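Local coordinates for phosphoglycerol transferase GacH (Streptococcus pyogenes MGAS5005, PDB 6DGM), which probably transfers glycerol phosphate groups onto the rhamnose polysaccharide of the streptococcal cell wall, using a manganese-binding catalytic domain of the alkaline phosphatase superfamily, at residues F227-Y238 with P273-F281. Sequence-based numbering, arbitrary orientation.
Sequences FTEEENHNLTSY and PGLYPDSAF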
loop_
_atom_site.group_PDB
_atom_site.type_symbol
_atom_site.label_atom_id
_atom_site.label_comp_id
_atom_site.label_asym_id
_atom_site.label_seq_id
_atom_site.Cartn_x
_atom_site.Cartn_y
_atom_site.Cartn_z
ATOM N N PHE A 227 -27.352 7.361 -13.487
ATOM C CA PHE A 227 -26.751 8.242 -12.502
ATOM C C PHE A 227 -27.529 9.549 -12.409
ATOM O O PHE A 227 -28.095 10.037 -13.397
ATOM C CB PHE A 227 -25.314 8.596 -12.875
ATOM C CG PHE A 227 -24.300 7.562 -12.496
ATOM C CD1 PHE A 227 -24.654 6.244 -12.278
ATOM C CD2 PHE A 227 -22.988 7.924 -12.358
ATOM C CE1 PHE A 227 -23.685 5.294 -11.944
ATOM C CE2 PHE A 227 -22.019 6.996 -12.013
ATOM C CZ PHE A 227 -22.370 5.678 -11.804
ATOM N N THR A 228 -27.517 10.141 -11.216
ATOM C CA THR A 228 -27.999 11.497 -11.051
ATOM C C THR A 228 -27.020 12.482 -11.694
ATOM O O THR A 228 -25.869 12.152 -12.001
ATOM C CB THR A 228 -28.106 11.842 -9.571
ATOM O OG1 THR A 228 -26.798 11.840 -8.990
ATOM C CG2 THR A 228 -28.994 10.833 -8.843
ATOM N N GLU A 229 -27.486 13.721 -11.878
ATOM C CA GLU A 229 -26.596 14.765 -12.378
ATOM C C GLU A 229 -25.369 14.906 -11.489
ATOM O O GLU A 229 -24.240 15.023 -11.985
ATOM C CB GLU A 229 -27.361 16.084 -12.456
ATOM C CG GLU A 229 -28.467 16.105 -13.511
ATOM C CD GLU A 229 -29.849 15.641 -12.991
ATOM O OE1 GLU A 229 -29.938 14.954 -11.940
ATOM O OE2 GLU A 229 -30.856 15.979 -13.651
ATOM N N GLU A 230 -25.571 14.883 -10.168
ATOM C CA GLU A 230 -24.459 15.032 -9.232
ATOM C C GLU A 230 -23.469 13.883 -9.354
ATOM O O GLU A 230 -22.252 14.096 -9.331
ATOM C CB GLU A 230 -25.007 15.117 -7.807
ATOM C CG GLU A 230 -23.955 15.184 -6.706
ATOM C CD GLU A 230 -24.570 15.286 -5.298
ATOM O OE1 GLU A 230 -25.822 15.319 -5.161
ATOM O OE2 GLU A 230 -23.787 15.340 -4.328
ATOM N N GLU A 231 -23.971 12.649 -9.446
ATOM C CA GLU A 231 -23.085 11.505 -9.607
ATOM C C GLU A 231 -22.265 11.627 -10.887
ATOM O O GLU A 231 -21.056 11.365 -10.881
ATOM C CB GLU A 231 -23.900 10.207 -9.591
ATOM C CG GLU A 231 -24.424 9.855 -8.188
ATOM C CD GLU A 231 -25.540 8.808 -8.174
ATOM O OE1 GLU A 231 -26.201 8.555 -9.212
ATOM O OE2 GLU A 231 -25.771 8.238 -7.091
ATOM N N ASN A 232 -22.902 12.018 -11.991
ATOM C CA ASN A 232 -22.183 12.178 -13.249
ATOM C C ASN A 232 -21.155 13.299 -13.157
ATOM O O ASN A 232 -20.054 13.188 -13.699
ATOM C CB ASN A 232 -23.155 12.483 -14.388
ATOM C CG ASN A 232 -23.860 11.242 -14.910
ATOM O OD1 ASN A 232 -23.380 10.132 -14.709
ATOM N ND2 ASN A 232 -24.989 11.433 -15.609
ATOM N N HIS A 233 -21.501 14.387 -12.470
ATOM C CA HIS A 233 -20.569 15.506 -12.351
ATOM C C HIS A 233 -19.368 15.122 -11.503
ATOM O O HIS A 233 -18.224 15.441 -11.851
ATOM C CB HIS A 233 -21.286 16.714 -11.745
ATOM C CG HIS A 233 -20.472 17.970 -11.776
ATOM N ND1 HIS A 233 -20.038 18.537 -12.950
ATOM C CD2 HIS A 233 -19.989 18.751 -10.779
ATOM C CE1 HIS A 233 -19.333 19.622 -12.681
ATOM N NE2 HIS A 233 -19.295 19.781 -11.373
ATOM N N ASN A 234 -19.605 14.448 -10.374
ATOM C CA ASN A 234 -18.497 13.976 -9.557
ATOM C C ASN A 234 -17.595 13.023 -10.336
ATOM O O ASN A 234 -16.367 13.125 -10.268
ATOM C CB ASN A 234 -19.031 13.279 -8.310
ATOM C CG ASN A 234 -19.392 14.248 -7.212
ATOM O OD1 ASN A 234 -18.829 15.326 -7.113
ATOM N ND2 ASN A 234 -20.346 13.865 -6.382
ATOM N N LEU A 235 -18.189 12.087 -11.075
ATOM C CA LEU A 235 -17.387 11.148 -11.842
ATOM C C LEU A 235 -16.562 11.874 -12.892
ATOM O O LEU A 235 -15.386 11.547 -13.103
ATOM C CB LEU A 235 -18.281 10.100 -12.500
ATOM C CG LEU A 235 -17.570 9.076 -13.402
ATOM C CD1 LEU A 235 -16.518 8.251 -12.653
ATOM C CD2 LEU A 235 -18.603 8.159 -14.073
ATOM N N THR A 236 -17.167 12.860 -13.569
ATOM C CA THR A 236 -16.438 13.628 -14.574
ATOM C C THR A 236 -15.287 14.399 -13.947
ATOM O O THR A 236 -14.167 14.383 -14.468
ATOM C CB THR A 236 -17.408 14.561 -15.301
ATOM O OG1 THR A 236 -18.313 13.773 -16.077
ATOM C CG2 THR A 236 -16.661 15.556 -16.220
ATOM N N SER A 237 -15.547 15.098 -12.833
ATOM C CA SER A 237 -14.486 15.844 -12.164
ATOM C C SER A 237 -13.366 14.917 -11.706
ATOM O O SER A 237 -12.179 15.245 -11.837
ATOM C CB SER A 237 -15.054 16.567 -10.935
ATOM O OG SER A 237 -16.121 17.428 -11.292
ATOM N N TYR A 238 -13.732 13.775 -11.124
ATOM C CA TYR A 238 -12.741 12.793 -10.692
ATOM C C TYR A 238 -11.920 12.273 -11.867
ATOM O O TYR A 238 -10.694 12.138 -11.763
ATOM C CB TYR A 238 -13.466 11.644 -9.995
ATOM C CG TYR A 238 -12.605 10.439 -9.710
ATOM C CD1 TYR A 238 -11.754 10.434 -8.624
ATOM C CD2 TYR A 238 -12.661 9.315 -10.529
ATOM C CE1 TYR A 238 -10.958 9.320 -8.365
ATOM C CE2 TYR A 238 -11.890 8.203 -10.273
ATOM C CZ TYR A 238 -11.031 8.222 -9.194
ATOM O OH TYR A 238 -10.253 7.108 -8.937
ATOM N N PRO A 273 -13.084 6.002 -5.089
ATOM C CA PRO A 273 -13.751 7.228 -4.632
ATOM C C PRO A 273 -15.199 6.939 -4.277
ATOM O O PRO A 273 -15.866 6.128 -4.925
ATOM C CB PRO A 273 -13.667 8.140 -5.851
ATOM C CG PRO A 273 -13.694 7.183 -7.013
ATOM C CD PRO A 273 -12.847 6.017 -6.549
ATOM N N GLY A 274 -15.701 7.639 -3.253
ATOM C CA GLY A 274 -17.053 7.412 -2.789
ATOM C C GLY A 274 -18.042 8.242 -3.580
ATOM O O GLY A 274 -18.695 9.149 -3.038
ATOM N N LEU A 275 -18.115 7.985 -4.881
ATOM C CA LEU A 275 -19.048 8.711 -5.723
ATOM C C LEU A 275 -20.007 7.830 -6.499
ATOM O O LEU A 275 -20.951 8.367 -7.088
ATOM C CB LEU A 275 -18.307 9.619 -6.719
ATOM C CG LEU A 275 -17.324 8.942 -7.688
ATOM C CD1 LEU A 275 -18.001 8.348 -8.905
ATOM C CD2 LEU A 275 -16.247 9.948 -8.097
ATOM N N TYR A 276 -19.806 6.500 -6.502
ATOM C CA TYR A 276 -20.656 5.635 -7.299
ATOM C C TYR A 276 -21.804 5.095 -6.452
ATOM O O TYR A 276 -21.591 4.692 -5.306
ATOM C CB TYR A 276 -19.865 4.424 -7.783
ATOM C CG TYR A 276 -18.626 4.688 -8.602
ATOM C CD1 TYR A 276 -18.726 4.954 -9.964
ATOM C CD2 TYR A 276 -17.355 4.631 -8.034
ATOM C CE1 TYR A 276 -17.610 5.166 -10.733
ATOM C CE2 TYR A 276 -16.214 4.850 -8.803
ATOM C CZ TYR A 276 -16.351 5.126 -10.158
ATOM O OH TYR A 276 -15.220 5.324 -10.931
ATOM N N PRO A 277 -23.013 5.043 -7.003
ATOM C CA PRO A 277 -24.071 4.245 -6.375
ATOM C C PRO A 277 -23.800 2.764 -6.582
ATOM O O PRO A 277 -23.092 2.362 -7.507
ATOM C CB PRO A 277 -25.337 4.689 -7.114
ATOM C CG PRO A 277 -24.845 5.065 -8.464
ATOM C CD PRO A 277 -23.447 5.638 -8.278
ATOM N N ASP A 278 -24.368 1.936 -5.698
ATOM C CA ASP A 278 -24.154 0.497 -5.815
ATOM C C ASP A 278 -24.593 -0.029 -7.177
ATOM O O ASP A 278 -24.014 -0.997 -7.683
ATOM C CB ASP A 278 -24.877 -0.260 -4.705
ATOM C CG ASP A 278 -24.114 -0.254 -3.384
ATOM O OD1 ASP A 278 -22.962 0.219 -3.331
ATOM O OD2 ASP A 278 -24.703 -0.737 -2.390
ATOM N N SER A 279 -25.604 0.590 -7.784
ATOM C CA SER A 279 -26.077 0.133 -9.083
ATOM C C SER A 279 -24.972 0.177 -10.137
ATOM O O SER A 279 -25.029 -0.576 -11.116
ATOM C CB SER A 279 -27.230 1.023 -9.533
ATOM O OG SER A 279 -26.739 2.311 -9.826
ATOM N N ALA A 280 -23.987 1.060 -9.966
ATOM C CA ALA A 280 -22.907 1.199 -10.941
ATOM C C ALA A 280 -22.173 -0.116 -11.181
ATOM O O ALA A 280 -21.633 -0.328 -12.269
ATOM C CB ALA A 280 -21.899 2.252 -10.482
ATOM N N PHE A 281 -22.132 -0.999 -10.188
ATOM C CA PHE A 281 -21.333 -2.217 -10.278
ATOM C C PHE A 281 -22.076 -3.400 -10.891
ATOM O O PHE A 281 -21.451 -4.438 -11.138
ATOM C CB PHE A 281 -20.770 -2.538 -8.891
ATOM C CG PHE A 281 -19.988 -1.403 -8.303
ATOM C CD1 PHE A 281 -18.698 -1.138 -8.730
ATOM C CD2 PHE A 281 -20.566 -0.554 -7.366
ATOM C CE1 PHE A 281 -17.987 -0.075 -8.222
ATOM C CE2 PHE A 281 -19.846 0.510 -6.847
ATOM C CZ PHE A 281 -18.566 0.749 -7.276
HETATM O O HOH W 1 -21.569 11.127 -6.285
#
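Pro273 lies across the ring of Tyr238 in a CH-pi contact, its CG 3.8 Å from the ring centroid and 17° off the normal. The Tyr238 hydroxyl bonds to Ser48 O and Ser50 N, and Trp212 meets the ring edge-to-face, so the tyrosine is fixed at its polar end as well. Leu275 packs one turn nearer the start of the helix: chi1 of 59° turns CG toward the helix, and the two methyls divide, CD2 to Tyr238 CB at 3.8 Å and CD1 to Leu235 CB at 4.0 Å. The same CD1 sits over the centre of the Tyr276 ring, while Leu235 CD1 comes within 3.6 Å of Tyr276 OH. In this sulfatase-like domain, probably extracellular as in the related lipoteichoic acid synthases, the buried cluster joins the start of helix 229-257 to the loop between strands 263-269 and 290-297, just after the manganese ligands Asp270 and His271; the Pro273 side chain is about 9 Å from the metal. Phe227 continues the apolar packing before the helix begins. Pro277 CD lies over one ring face, and Ala280 CB meets the ring edge in plane, 3.7 Å from Phe227 CZ. The outer side is looser and more polar. Glu231 brings the end of its extended chain up against the Pro277 ring, Glu231 OE2 touching Pro277 CB at 3.6 Å. Its OE1 also accepts from Thr228 N, 32° out of the carboxylate plane, and Thr228 OG1 from Glu231 N, completing a capping box. Beside it, one water accepts from Asn234 ND2 and donates to Leu275 O (2.9 Å from the water oxygen), a bridge between helix and loop.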